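Local coordinates for bifunctional endomannanase/endoglucanase (Caldanaerobius polysaccharolyticus, PDB 3W0K), which probably cleaves mannan and glucan chains at internal linkages, as a bifunctional endomannanase and endoglucanase of glycoside hydrolase family 5, at residues H84-Y89 with D133-P138; N100-K105 with E149-L154; I171-L176 with L189-S194. All blocks are in the same frame, centred on the assembly; numbering follows the deposited sequence.

All three interactions belong to one (beta/alpha)8 barrel. Interaction 1 joins the loops that follow strands 78-83 and 130-133; there His84 and Glu137 hold a Tris molecule, probably from the crystallisation liquor. Interaction 3 pairs strands 170-174 and 192-197 of the barrel wall, and its Asp174 reaches the same glutamate: Glu137 N is hydrogen-bonded to Asp174 OD2, 3.0 Å away. Interaction 2 lies farther out, where a loop meets helix 148-165. The centre of interaction 1 is about 12 Å from that of interaction 2 and about 13 Å from that of interaction 3. Gly88 O lies 2.9 Å from Leu101 N, probably hydrogen-bonding interaction 1 to interaction 2. Interactions 2 and 3 touch through His151 and Leu176.

Interaction 1 (H84-Y89 with D133-P138); sequences HRAPGY and DLVNEP. With TRS (2-amino-2-hydroxymethyl-propane-1,3-diol), chain C.
Tyr89 meets the 133-138 loop with one edge of its ring and with its hydroxyl; its CG stands anti to the backbone N (chi1 -176°). OH donates a 2.7 Å hydrogen bond to Glu137 O, in the plane of that carbonyl, and CD2 packs 3.8 Å from Val135 CG2. A phenylalanine here would probably leave Glu137 O without its hydroxyl donor. Nearer the Tris molecule, the His84 ring and the Asn136 amide lie side by side, planes 28° apart. His84 NE2 and Asn136 ND2 are 3.2 Å apart but badly angled for a bond. A water ties the two residues through other atoms, donating to His84 O and Asn136 O and accepting from Asn136 ND2. That ND2 also donates to Glu137 OE1, at 3.1 Å, while Asn136 OD1 accepts from Arg40; an asparagine amide suits a place that needs both. Glu137 OE2 is in a salt bridge with Arg196. Tris, probably from the crystallisation liquor, accepts at O2 from His84 NE2 (2.8 Å) and donates from its amine to Glu137 OE1. Asn136-Glu137-Pro138 matches the Asn-Glu-Pro signature of family 5, consistent with these polar groups lining the sugar-binding cleft, as in relatives.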
ATOM      1  N   HIS A  84       3.113   7.742  -3.295  1.00  8.23           N
ATOM      2  CA  HIS A  84       2.313   7.930  -2.087  1.00  8.49           C
ATOM      3  C   HIS A  84       1.843   9.375  -2.030  1.00  9.09           C
ATOM      4  O   HIS A  84       0.680   9.653  -1.711  1.00  9.29           O
ATOM      5  CB  HIS A  84       3.115   7.571  -0.843  1.00 10.10           C
ATOM      6  CG  HIS A  84       2.273   7.466   0.385  1.00 10.35           C
ATOM      7  ND1 HIS A  84       2.073   8.527   1.239  1.00 12.88           N
ATOM      8  CD2 HIS A  84       1.529   6.445   0.871  1.00 12.66           C
ATOM      9  CE1 HIS A  84       1.237   8.166   2.196  1.00 11.42           C
ATOM     10  NE2 HIS A  84       0.893   6.907   1.995  1.00 12.32           N
ATOM     11  N   ARG A  85       2.789  10.288  -2.217  1.00  9.06           N
ATOM     12  CA  ARG A  85       2.474  11.703  -2.320  1.00  8.85           C
ATOM     13  C   ARG A  85       2.798  11.924  -3.790  1.00  9.03           C
ATOM     14  O   ARG A  85       3.935  11.707  -4.228  1.00  8.95           O
ATOM     15  CB  ARG A  85       3.346  12.602  -1.436  1.00  9.70           C
ATOM     16  CG  ARG A  85       3.046  14.095  -1.674  1.00  9.20           C
ATOM     17  CD  ARG A  85       3.731  15.019  -0.677  1.00  9.97           C
ATOM     18  NE  ARG A  85       3.180  14.882   0.669  1.00  9.67           N
ATOM     19  CZ  ARG A  85       2.097  15.509   1.120  1.00 10.51           C
ATOM     20  NH1 ARG A  85       1.415  16.340   0.338  1.00 10.74           N
ATOM     21  NH2 ARG A  85       1.688  15.293   2.365  1.00 11.00           N
ATOM     22  N   ALA A  86       1.756  12.205  -4.558  1.00  9.16           N
ATOM     23  CA  ALA A  86       1.865  12.438  -5.992  1.00  7.94           C
ATOM     24  C   ALA A  86       1.544  13.896  -6.269  1.00  8.49           C
ATOM     25  O   ALA A  86       1.046  14.598  -5.390  1.00  8.93           O
ATOM     26  CB  ALA A  86       0.863  11.541  -6.727  1.00 10.06           C
ATOM     27  N   PRO A  87       1.879  14.393  -7.471  1.00  8.80           N
ATOM     28  CA  PRO A  87       1.573  15.792  -7.782  1.00  8.79           C
ATOM     29  C   PRO A  87       0.091  16.073  -7.538  1.00  8.70           C
ATOM     30  O   PRO A  87      -0.782  15.480  -8.183  1.00  9.26           O
ATOM     31  CB  PRO A  87       1.911  15.884  -9.266  1.00  8.41           C
ATOM     32  CG  PRO A  87       3.101  14.991  -9.373  1.00  9.23           C
ATOM     33  CD  PRO A  87       2.704  13.787  -8.537  1.00  9.88           C
ATOM     34  N   GLY A  88      -0.183  16.930  -6.561  1.00  8.29           N
ATOM     35  CA  GLY A  88      -1.554  17.283  -6.244  1.00  8.55           C
ATOM     36  C   GLY A  88      -2.317  16.371  -5.300  1.00  9.04           C
ATOM     37  O   GLY A  88      -3.525  16.545  -5.143  1.00  8.00           O
ATOM     38  N   TYR A  89      -1.651  15.393  -4.686  1.00  9.11           N
ATOM     39  CA  TYR A  89      -2.355  14.511  -3.754  1.00  8.65           C
ATOM     40  C   TYR A  89      -1.552  13.597  -2.847  1.00  8.77           C
ATOM     41  O   TYR A  89      -0.594  12.958  -3.263  1.00  8.79           O
ATOM     42  CB  TYR A  89      -3.372  13.611  -4.481  1.00  9.51           C
ATOM     43  CG  TYR A  89      -4.184  12.746  -3.527  1.00  9.53           C
ATOM     44  CD1 TYR A  89      -5.129  13.322  -2.681  1.00  8.61           C
ATOM     45  CD2 TYR A  89      -3.973  11.367  -3.432  1.00  7.70           C
ATOM     46  CE1 TYR A  89      -5.845  12.556  -1.764  1.00  8.71           C
ATOM     47  CE2 TYR A  89      -4.685  10.589  -2.512  1.00  8.35           C
ATOM     48  CZ  TYR A  89      -5.620  11.193  -1.685  1.00  9.08           C
ATOM     49  OH  TYR A  89      -6.351  10.449  -0.783  1.00 10.01           O
ATOM     50  N   ASP A 133       2.172   1.198  -9.007  1.00  7.76           N
ATOM     51  CA  ASP A 133       0.946   1.443  -8.233  1.00  8.96           C
ATOM     52  C   ASP A 133       0.746   2.957  -8.365  1.00  7.52           C
ATOM     53  O   ASP A 133       1.376   3.746  -7.662  1.00  7.91           O
ATOM     54  CB  ASP A 133       1.186   1.021  -6.779  1.00  9.58           C
ATOM     55  CG  ASP A 133      -0.052   1.125  -5.910  1.00 10.72           C
ATOM     56  OD1 ASP A 133      -1.165   1.388  -6.419  1.00 10.64           O
ATOM     57  OD2 ASP A 133       0.101   0.931  -4.689  1.00  9.82           O
ATOM     58  N   LEU A 134      -0.156   3.343  -9.265  1.00  8.73           N
ATOM     59  CA  LEU A 134      -0.382   4.745  -9.620  1.00  8.07           C
ATOM     60  C   LEU A 134      -0.442   5.831  -8.558  1.00  7.56           C
ATOM     61  O   LEU A 134       0.330   6.795  -8.606  1.00  8.76           O
ATOM     62  CB  LEU A 134      -1.560   4.861 -10.593  1.00  7.97           C
ATOM     63  CG  LEU A 134      -1.472   3.936 -11.812  1.00  8.28           C
ATOM     64  CD1 LEU A 134      -2.533   4.343 -12.825  1.00  8.73           C
ATOM     65  CD2 LEU A 134      -0.090   4.008 -12.465  1.00 10.90           C
ATOM     66  N   VAL A 135      -1.359   5.703  -7.611  1.00  6.71           N
ATOM     67  CA  VAL A 135      -1.472   6.707  -6.567  1.00  7.85           C
ATOM     68  C   VAL A 135      -2.061   6.073  -5.318  1.00  8.36           C
ATOM     69  O   VAL A 135      -3.077   5.380  -5.370  1.00  9.24           O
ATOM     70  CB  VAL A 135      -2.290   7.952  -7.048  1.00  7.77           C
ATOM     71  CG1 VAL A 135      -3.663   7.541  -7.573  1.00 10.62           C
ATOM     72  CG2 VAL A 135      -2.411   8.977  -5.923  1.00  9.15           C
ATOM     73  N   ASN A 136      -1.387   6.284  -4.195  1.00  7.58           N
ATOM     74  CA  ASN A 136      -1.841   5.699  -2.948  1.00  7.41           C
ATOM     75  C   ASN A 136      -3.176   6.213  -2.441  1.00  8.87           C
ATOM     76  O   ASN A 136      -3.423   7.414  -2.411  1.00  8.70           O
ATOM     77  CB  ASN A 136      -0.798   5.898  -1.845  1.00  6.59           C
ATOM     78  CG  ASN A 136      -1.251   5.316  -0.516  1.00  7.78           C
ATOM     79  OD1 ASN A 136      -1.202   4.108  -0.314  1.00  7.73           O
ATOM     80  ND2 ASN A 136      -1.733   6.174   0.379  1.00  8.08           N
ATOM     81  N   GLU A 137      -4.029   5.269  -2.061  1.00  8.61           N
ATOM     82  CA  GLU A 137      -5.330   5.536  -1.455  1.00  9.06           C
ATOM     83  C   GLU A 137      -6.091   6.817  -1.827  1.00  8.03           C
ATOM     84  O   GLU A 137      -6.107   7.781  -1.054  1.00  9.13           O
ATOM     85  CB  GLU A 137      -5.159   5.467   0.071  1.00  8.36           C
ATOM     86  CG  GLU A 137      -4.599   4.124   0.562  1.00  9.25           C
ATOM     87  CD  GLU A 137      -4.082   4.144   1.998  1.00 11.17           C
ATOM     88  OE1 GLU A 137      -3.740   5.227   2.522  1.00 10.88           O
ATOM     89  OE2 GLU A 137      -3.992   3.053   2.605  1.00 10.91           O
ATOM     90  N   PRO A 138      -6.722   6.847  -3.017  1.00  8.80           N
ATOM     91  CA  PRO A 138      -7.490   8.022  -3.453  1.00  8.83           C
ATOM     92  C   PRO A 138      -8.566   8.315  -2.401  1.00  9.68           C
ATOM     93  O   PRO A 138      -8.973   7.422  -1.651  1.00 10.21           O
ATOM     94  CB  PRO A 138      -8.104   7.556  -4.775  1.00  9.15           C
ATOM     95  CG  PRO A 138      -7.083   6.612  -5.303  1.00 12.08           C
ATOM     96  CD  PRO A 138      -6.688   5.821  -4.074  1.00  9.94           C
TER
HETATM   97  C   TRS C 401      -0.930   4.708   5.239  1.00 18.33           C
HETATM   98  C1  TRS C 401      -1.116   6.237   5.401  1.00 20.02           C
HETATM   99  C2  TRS C 401       0.213   4.550   4.261  1.00 15.96           C
HETATM  100  C3  TRS C 401      -0.395   3.931   6.452  1.00 19.96           C
HETATM  101  N   TRS C 401      -2.189   4.115   4.753  1.00 15.87           N
HETATM  102  O1  TRS C 401      -1.245   6.873   4.044  1.00 23.87           O
HETATM  103  O2  TRS C 401      -0.352   4.600   2.863  1.00 13.24           O
HETATM  104  O3  TRS C 401      -1.417   3.902   7.574  1.00 23.20           O
HETATM  105  O   HOH W   1      -1.836   8.976  -0.768  1.00  7.76           O

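Interaction 2 (N100-K105 with E149-L154); sequences NLWLDK and ENHASL
The loop between strand 78-83 and helix 105-121 of the barrel packs against helix 148-165, with Trp102 laid alongside His151 and across Leu154. Trp102 CZ3 comes 3.7 Å from His151 CD2, at the edge of the imidazole. The two rings are inclined at 44°, neither stacked nor edge-to-face. Leu154 CD2 touches two loop residues, 3.8 Å from Leu101 CG and 4.0 Å from Trp102 CZ3; the flexible apolar chain of leucine lets this one methyl reach both. Leu101 also turns CD2 over one face of the indole, near the rim, while Tyr89 meets Trp102 edge-to-face. An Asx turn shapes the loop here: Asn100 OD1 accepts from Trp102 N at 3.1 Å, from above the carbonyl plane. Asn150, its CG between the backbone N and the carbonyl carbon (chi1 62°), packs its amide against the loop, CG 3.9 Å from Trp102 O and ND2 3.7 Å from Leu103 CD2. Its own bonds stay within its part of the chain, OD1 accepting from Thr147 N and ND2 donating to Gly145 O. No hydrogen bond crosses between the two segments, so the fit of apolar and aromatic surfaces carries the contact.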
ATOM      1  N   ASN A 100      -4.658  20.218  -6.864  1.00  8.55           N
ATOM      2  CA  ASN A 100      -5.570  19.117  -6.579  1.00  8.33           C
ATOM      3  C   ASN A 100      -5.559  18.197  -7.796  1.00  7.79           C
ATOM      4  O   ASN A 100      -6.139  18.510  -8.836  1.00  8.78           O
ATOM      5  CB  ASN A 100      -6.994  19.618  -6.331  1.00  8.34           C
ATOM      6  CG  ASN A 100      -7.991  18.478  -6.188  1.00  9.51           C
ATOM      7  OD1 ASN A 100      -7.606  17.317  -6.030  1.00  9.16           O
ATOM      8  ND2 ASN A 100      -9.275  18.798  -6.272  1.00 10.12           N
ATOM      9  N   LEU A 101      -4.915  17.048  -7.637  1.00  8.25           N
ATOM     10  CA  LEU A 101      -4.788  16.058  -8.698  1.00  7.93           C
ATOM     11  C   LEU A 101      -6.105  15.635  -9.341  1.00  8.38           C
ATOM     12  O   LEU A 101      -6.160  15.368 -10.538  1.00  9.35           O
ATOM     13  CB  LEU A 101      -4.092  14.811  -8.144  1.00  8.71           C
ATOM     14  CG  LEU A 101      -3.900  13.627  -9.095  1.00  9.79           C
ATOM     15  CD1 LEU A 101      -3.041  14.061 -10.280  1.00  8.61           C
ATOM     16  CD2 LEU A 101      -3.238  12.466  -8.366  1.00 10.06           C
ATOM     17  N   TRP A 102      -7.172  15.609  -8.554  1.00  9.04           N
ATOM     18  CA  TRP A 102      -8.451  15.151  -9.068  1.00  9.77           C
ATOM     19  C   TRP A 102      -9.164  16.077 -10.031  1.00 10.31           C
ATOM     20  O   TRP A 102     -10.008  15.622 -10.794  1.00 11.40           O
ATOM     21  CB  TRP A 102      -9.356  14.733  -7.906  1.00 10.41           C
ATOM     22  CG  TRP A 102      -8.604  13.850  -6.967  1.00  9.73           C
ATOM     23  CD1 TRP A 102      -8.220  14.149  -5.692  1.00  9.84           C
ATOM     24  CD2 TRP A 102      -8.001  12.588  -7.282  1.00  9.72           C
ATOM     25  NE1 TRP A 102      -7.398  13.165  -5.202  1.00 11.24           N
ATOM     26  CE2 TRP A 102      -7.247  12.193  -6.155  1.00 10.73           C
ATOM     27  CE3 TRP A 102      -8.017  11.758  -8.411  1.00  9.78           C
ATOM     28  CZ2 TRP A 102      -6.512  11.002  -6.124  1.00 11.35           C
ATOM     29  CZ3 TRP A 102      -7.285  10.574  -8.380  1.00 11.44           C
ATOM     30  CH2 TRP A 102      -6.543  10.209  -7.245  1.00 11.69           C
ATOM     31  N   LEU A 103      -8.768  17.349 -10.058  1.00  9.38           N
ATOM     32  CA  LEU A 103      -9.410  18.320 -10.939  1.00  9.11           C
ATOM     33  C   LEU A 103      -8.479  19.200 -11.760  1.00  9.85           C
ATOM     34  O   LEU A 103      -8.868  19.681 -12.823  1.00 12.05           O
ATOM     35  CB  LEU A 103     -10.320  19.243 -10.126  1.00 10.03           C
ATOM     36  CG  LEU A 103     -11.506  18.627  -9.389  1.00  9.78           C
ATOM     37  CD1 LEU A 103     -12.206  19.719  -8.607  1.00 11.82           C
ATOM     38  CD2 LEU A 103     -12.462  17.969 -10.379  1.00 12.57           C
ATOM     39  N   ASP A 104      -7.272  19.442 -11.258  1.00  9.97           N
ATOM     40  CA  ASP A 104      -6.332  20.329 -11.944  1.00  9.00           C
ATOM     41  C   ASP A 104      -5.526  19.703 -13.067  1.00  9.52           C
ATOM     42  O   ASP A 104      -4.729  18.788 -12.842  1.00  9.25           O
ATOM     43  CB  ASP A 104      -5.378  20.976 -10.935  1.00  9.38           C
ATOM     44  CG  ASP A 104      -6.104  21.770  -9.867  1.00 10.04           C
ATOM     45  OD1 ASP A 104      -7.271  22.161 -10.086  1.00 11.50           O
ATOM     46  OD2 ASP A 104      -5.499  22.012  -8.807  1.00  9.65           O
ATOM     47  N   LYS A 105      -5.678  20.265 -14.264  1.00 10.27           N
ATOM     48  CA  LYS A 105      -4.965  19.784 -15.442  1.00 10.87           C
ATOM     49  C   LYS A 105      -3.451  19.831 -15.241  1.00 10.68           C
ATOM     50  O   LYS A 105      -2.749  18.899 -15.629  1.00 12.37           O
ATOM     51  CB  LYS A 105      -5.349  20.614 -16.671  1.00 12.85           C
ATOM     52  CG  LYS A 105      -4.645  20.198 -17.960  1.00 16.78           C
ATOM     53  CD  LYS A 105      -5.001  21.142 -19.102  1.00 22.15           C
ATOM     54  CE  LYS A 105      -4.301  20.758 -20.399  1.00 23.59           C
ATOM     55  NZ  LYS A 105      -2.823  20.939 -20.339  1.00 27.23           N
ATOM     56  N   GLU A 149     -16.253   9.060 -11.995  1.00 12.90           N
ATOM     57  CA  GLU A 149     -15.994   9.428 -13.381  1.00 14.15           C
ATOM     58  C   GLU A 149     -14.650  10.124 -13.600  1.00 12.36           C
ATOM     59  O   GLU A 149     -13.886   9.719 -14.478  1.00 12.16           O
ATOM     60  CB  GLU A 149     -17.130  10.303 -13.919  1.00 17.64           C
ATOM     61  CG  GLU A 149     -17.016  10.630 -15.403  1.00 24.66           C
ATOM     62  CD  GLU A 149     -18.200  11.429 -15.922  1.00 29.85           C
ATOM     63  OE1 GLU A 149     -19.351  11.104 -15.557  1.00 34.03           O
ATOM     64  OE2 GLU A 149     -17.978  12.379 -16.703  1.00 33.95           O
ATOM     65  N   ASN A 150     -14.347  11.165 -12.822  1.00 11.51           N
ATOM     66  CA  ASN A 150     -13.072  11.841 -13.036  1.00 10.57           C
ATOM     67  C   ASN A 150     -11.862  11.034 -12.573  1.00 10.61           C
ATOM     68  O   ASN A 150     -10.787  11.131 -13.167  1.00 11.29           O
ATOM     69  CB  ASN A 150     -13.059  13.313 -12.557  1.00 10.01           C
ATOM     70  CG  ASN A 150     -13.289  13.483 -11.062  1.00 11.90           C
ATOM     71  OD1 ASN A 150     -12.883  12.660 -10.245  1.00 10.12           O
ATOM     72  ND2 ASN A 150     -13.892  14.612 -10.697  1.00 12.88           N
ATOM     73  N   HIS A 151     -12.055  10.187 -11.565  1.00  9.20           N
ATOM     74  CA  HIS A 151     -10.975   9.331 -11.090  1.00  9.28           C
ATOM     75  C   HIS A 151     -10.687   8.313 -12.194  1.00  8.95           C
ATOM     76  O   HIS A 151      -9.534   8.111 -12.575  1.00  8.88           O
ATOM     77  CB  HIS A 151     -11.378   8.600  -9.802  1.00  8.81           C
ATOM     78  CG  HIS A 151     -10.454   7.481  -9.427  1.00  9.30           C
ATOM     79  ND1 HIS A 151     -10.744   6.159  -9.691  1.00  9.85           N
ATOM     80  CD2 HIS A 151      -9.242   7.486  -8.820  1.00 10.42           C
ATOM     81  CE1 HIS A 151      -9.752   5.398  -9.262  1.00 10.71           C
ATOM     82  NE2 HIS A 151      -8.828   6.178  -8.729  1.00 10.98           N
ATOM     83  N   ALA A 152     -11.741   7.689 -12.720  1.00  9.49           N
ATOM     84  CA  ALA A 152     -11.581   6.702 -13.786  1.00  9.07           C
ATOM     85  C   ALA A 152     -10.910   7.314 -15.015  1.00  9.86           C
ATOM     86  O   ALA A 152     -10.010   6.714 -15.599  1.00 10.08           O
ATOM     87  CB  ALA A 152     -12.937   6.098 -14.162  1.00  8.59           C
ATOM     88  N   SER A 153     -11.330   8.521 -15.387  1.00 10.16           N
ATOM     89  CA  SER A 153     -10.748   9.198 -16.543  1.00 10.57           C
ATOM     90  C   SER A 153      -9.250   9.430 -16.364  1.00 10.55           C
ATOM     91  O   SER A 153      -8.472   9.203 -17.292  1.00 10.35           O
ATOM     92  CB  SER A 153     -11.466  10.523 -16.814  1.00 14.39           C
ATOM     93  OG  SER A 153     -12.787  10.295 -17.276  1.00 17.45           O
ATOM     94  N   LEU A 154      -8.844   9.839 -15.163  1.00  8.89           N
ATOM     95  CA  LEU A 154      -7.430  10.076 -14.886  1.00  8.64           C
ATOM     96  C   LEU A 154      -6.642   8.769 -14.899  1.00  9.72           C
ATOM     97  O   LEU A 154      -5.540   8.711 -15.436  1.00  9.67           O
ATOM     98  CB  LEU A 154      -7.236  10.792 -13.546  1.00  9.77           C
ATOM     99  CG  LEU A 154      -5.777  11.105 -13.181  1.00  8.51           C
ATOM    100  CD1 LEU A 154      -5.121  11.974 -14.253  1.00 10.22           C
ATOM    101  CD2 LEU A 154      -5.728  11.790 -11.820  1.00  9.59           C
TER

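Interaction 3 (I171-L176 with L189-S194); sequences IVIDGL and LGVVHS
Ile171 and Val172 run beside Val191 and Val192, and the main chains between them exchange their polar groups in strict alternation. Val192 N donates to Ile171 O at 2.9 Å. Ile173 N then donates to Val192 O, and Ser194 N to Ile173 O at 2.8 Å. Beyond the strand end, Gly175 N gives a longer, more bent bond of 3.1 Å to Ser194 O. Val172 and His193 turn their backbone groups the other way, Val172 to Phe132 and Leu134, His193 to Asn253 and His255. This is parallel pairing between the fifth and sixth strands of a TIM barrel, joined as a beta-alpha-beta unit through helix 176-179. Beta-branched Val172, Ile173 and Val192 suit such extended strands, where their methyls pack against neighbours. Where the strand pairing gives out, a water accepts from Ile171 N and donates to Gly190 O. On the inner face of the barrel, Val172 CG1 packs 3.6 Å from Ser194 CB. There Asp174 OD1 and Ser194 OG, too far apart to bond directly, share a second water, which donates to OD1 at 2.8 Å; Ser194 OG also bonds weakly to Gly257 N and His255 O. Asp174 OD2 is gripped by Arg196 and Glu137 N, a carboxylate thus serving a cation and a main-chain donor at once. On the outer face, Ile173 CD1 lies 3.7 Å from Val191 CG2 and makes a CH-pi contact over one face of the His193 ring, offset toward its rim. His193 NE2 bonds weakly to Leu186 O, and Ile173 reaches helix 148-165 at Ile155.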
ATOM      1  N   ILE A 171       0.381  -2.712 -13.939  1.00  9.77           N
ATOM      2  CA  ILE A 171      -0.106  -1.536 -13.237  1.00 10.17           C
ATOM      3  C   ILE A 171      -1.083  -1.928 -12.138  1.00 10.29           C
ATOM      4  O   ILE A 171      -1.866  -2.865 -12.290  1.00 10.57           O
ATOM      5  CB  ILE A 171      -0.774  -0.556 -14.236  1.00 10.29           C
ATOM      6  CG1 ILE A 171       0.280  -0.033 -15.219  1.00 10.06           C
ATOM      7  CG2 ILE A 171      -1.429   0.608 -13.501  1.00 11.25           C
ATOM      8  CD1 ILE A 171      -0.296   0.668 -16.433  1.00 12.73           C
ATOM      9  N   VAL A 172      -0.989  -1.218 -11.018  1.00  9.70           N
ATOM     10  CA  VAL A 172      -1.835  -1.446  -9.855  1.00  9.58           C
ATOM     11  C   VAL A 172      -2.537  -0.137  -9.514  1.00  9.08           C
ATOM     12  O   VAL A 172      -1.945   0.938  -9.627  1.00  9.24           O
ATOM     13  CB  VAL A 172      -0.984  -1.867  -8.624  1.00  9.05           C
ATOM     14  CG1 VAL A 172      -1.881  -2.170  -7.429  1.00  9.31           C
ATOM     15  CG2 VAL A 172      -0.108  -3.065  -8.963  1.00 10.44           C
ATOM     16  N   ILE A 173      -3.813  -0.230  -9.149  1.00  9.50           N
ATOM     17  CA  ILE A 173      -4.588   0.944  -8.754  1.00  8.68           C
ATOM     18  C   ILE A 173      -5.220   0.682  -7.395  1.00  9.03           C
ATOM     19  O   ILE A 173      -5.648  -0.441  -7.111  1.00  9.99           O
ATOM     20  CB  ILE A 173      -5.676   1.327  -9.795  1.00  8.81           C
ATOM     21  CG1 ILE A 173      -6.670   0.186 -10.014  1.00 10.26           C
ATOM     22  CG2 ILE A 173      -5.024   1.732 -11.110  1.00  9.94           C
ATOM     23  CD1 ILE A 173      -7.865   0.598 -10.879  1.00 12.59           C
ATOM     24  N   ASP A 174      -5.220   1.700  -6.538  1.00  8.25           N
ATOM     25  CA  ASP A 174      -5.777   1.595  -5.189  1.00  9.23           C
ATOM     26  C   ASP A 174      -7.259   1.929  -5.136  1.00  9.02           C
ATOM     27  O   ASP A 174      -7.742   2.789  -5.873  1.00  8.99           O
ATOM     28  CB  ASP A 174      -5.036   2.530  -4.224  1.00  8.89           C
ATOM     29  CG  ASP A 174      -3.633   2.049  -3.879  1.00  9.68           C
ATOM     30  OD1 ASP A 174      -3.104   1.136  -4.550  1.00  9.54           O
ATOM     31  OD2 ASP A 174      -3.057   2.598  -2.917  1.00  9.69           O
ATOM     32  N   GLY A 175      -7.968   1.267  -4.225  1.00  9.53           N
ATOM     33  CA  GLY A 175      -9.390   1.511  -4.072  1.00  9.37           C
ATOM     34  C   GLY A 175      -9.719   2.923  -3.622  1.00  9.50           C
ATOM     35  O   GLY A 175      -8.887   3.620  -3.032  1.00  8.99           O
ATOM     36  N   LEU A 176     -10.934   3.364  -3.928  1.00  9.67           N
ATOM     37  CA  LEU A 176     -11.376   4.697  -3.536  1.00  9.67           C
ATOM     38  C   LEU A 176     -11.648   4.755  -2.037  1.00 10.07           C
ATOM     39  O   LEU A 176     -11.623   3.729  -1.351  1.00 10.05           O
ATOM     40  CB  LEU A 176     -12.641   5.082  -4.310  1.00 10.45           C
ATOM     41  CG  LEU A 176     -12.463   5.194  -5.822  1.00 11.12           C
ATOM     42  CD1 LEU A 176     -13.808   5.494  -6.476  1.00 12.34           C
ATOM     43  CD2 LEU A 176     -11.452   6.286  -6.138  1.00 13.64           C
ATOM     44  N   LEU A 189      -9.921  -2.676 -17.319  1.00 16.95           N
ATOM     45  CA  LEU A 189      -8.654  -2.029 -17.657  1.00 16.73           C
ATOM     46  C   LEU A 189      -7.430  -2.950 -17.640  1.00 16.08           C
ATOM     47  O   LEU A 189      -6.360  -2.573 -18.121  1.00 16.61           O
ATOM     48  CB  LEU A 189      -8.430  -0.817 -16.748  1.00 17.13           C
ATOM     49  CG  LEU A 189      -7.444   0.252 -17.220  1.00 18.95           C
ATOM     50  CD1 LEU A 189      -7.794   0.721 -18.629  1.00 18.37           C
ATOM     51  CD2 LEU A 189      -7.473   1.421 -16.247  1.00 19.46           C
ATOM     52  N   GLY A 190      -7.590  -4.153 -17.096  1.00 14.60           N
ATOM     53  CA  GLY A 190      -6.486  -5.100 -17.050  1.00 15.26           C
ATOM     54  C   GLY A 190      -5.380  -4.711 -16.089  1.00 15.00           C
ATOM     55  O   GLY A 190      -4.196  -4.916 -16.367  1.00 16.43           O
ATOM     56  N   VAL A 191      -5.772  -4.136 -14.957  1.00 14.64           N
ATOM     57  CA  VAL A 191      -4.824  -3.717 -13.930  1.00 13.32           C
ATOM     58  C   VAL A 191      -5.169  -4.417 -12.624  1.00 12.31           C
ATOM     59  O   VAL A 191      -6.266  -4.961 -12.474  1.00 13.09           O
ATOM     60  CB  VAL A 191      -4.867  -2.181 -13.697  1.00 12.46           C
ATOM     61  CG1 VAL A 191      -4.499  -1.443 -14.974  1.00 13.66           C
ATOM     62  CG2 VAL A 191      -6.247  -1.748 -13.199  1.00 14.34           C
ATOM     63  N   VAL A 192      -4.218  -4.445 -11.699  1.00 11.18           N
ATOM     64  CA  VAL A 192      -4.458  -5.060 -10.401  1.00 11.19           C
ATOM     65  C   VAL A 192      -5.214  -4.064  -9.530  1.00 10.31           C
ATOM     66  O   VAL A 192      -4.851  -2.890  -9.473  1.00 10.39           O
ATOM     67  CB  VAL A 192      -3.137  -5.422  -9.679  1.00 12.61           C
ATOM     68  CG1 VAL A 192      -3.432  -6.017  -8.302  1.00 13.72           C
ATOM     69  CG2 VAL A 192      -2.327  -6.399 -10.514  1.00 13.40           C
ATOM     70  N   HIS A 193      -6.302  -4.516  -8.915  1.00 10.00           N
ATOM     71  CA  HIS A 193      -7.082  -3.668  -8.018  1.00 10.77           C
ATOM     72  C   HIS A 193      -6.587  -3.965  -6.611  1.00 11.02           C
ATOM     73  O   HIS A 193      -6.682  -5.097  -6.129  1.00 10.67           O
ATOM     74  CB  HIS A 193      -8.577  -3.953  -8.153  1.00 10.38           C
ATOM     75  CG  HIS A 193      -9.163  -3.459  -9.438  1.00 11.42           C
ATOM     76  ND1 HIS A 193     -10.369  -2.793  -9.497  1.00 12.08           N
ATOM     77  CD2 HIS A 193      -8.703  -3.523 -10.710  1.00 11.89           C
ATOM     78  CE1 HIS A 193     -10.625  -2.467 -10.752  1.00 10.99           C
ATOM     79  NE2 HIS A 193      -9.632  -2.899 -11.507  1.00 11.16           N
ATOM     80  N   SER A 194      -6.049  -2.941  -5.959  1.00  9.63           N
ATOM     81  CA  SER A 194      -5.476  -3.090  -4.631  1.00 10.21           C
ATOM     82  C   SER A 194      -6.328  -2.562  -3.491  1.00  9.24           C
ATOM     83  O   SER A 194      -6.634  -1.363  -3.422  1.00  9.28           O
ATOM     84  CB  SER A 194      -4.090  -2.440  -4.597  1.00  9.30           C
ATOM     85  OG  SER A 194      -3.403  -2.744  -3.395  1.00  8.92           O
TER
HETATM   86  O   HOH W   2      -1.497  -4.011 -15.997  1.00 20.57           O
HETATM   87  O   HOH W   3      -1.704  -0.681  -3.015  1.00  9.50           O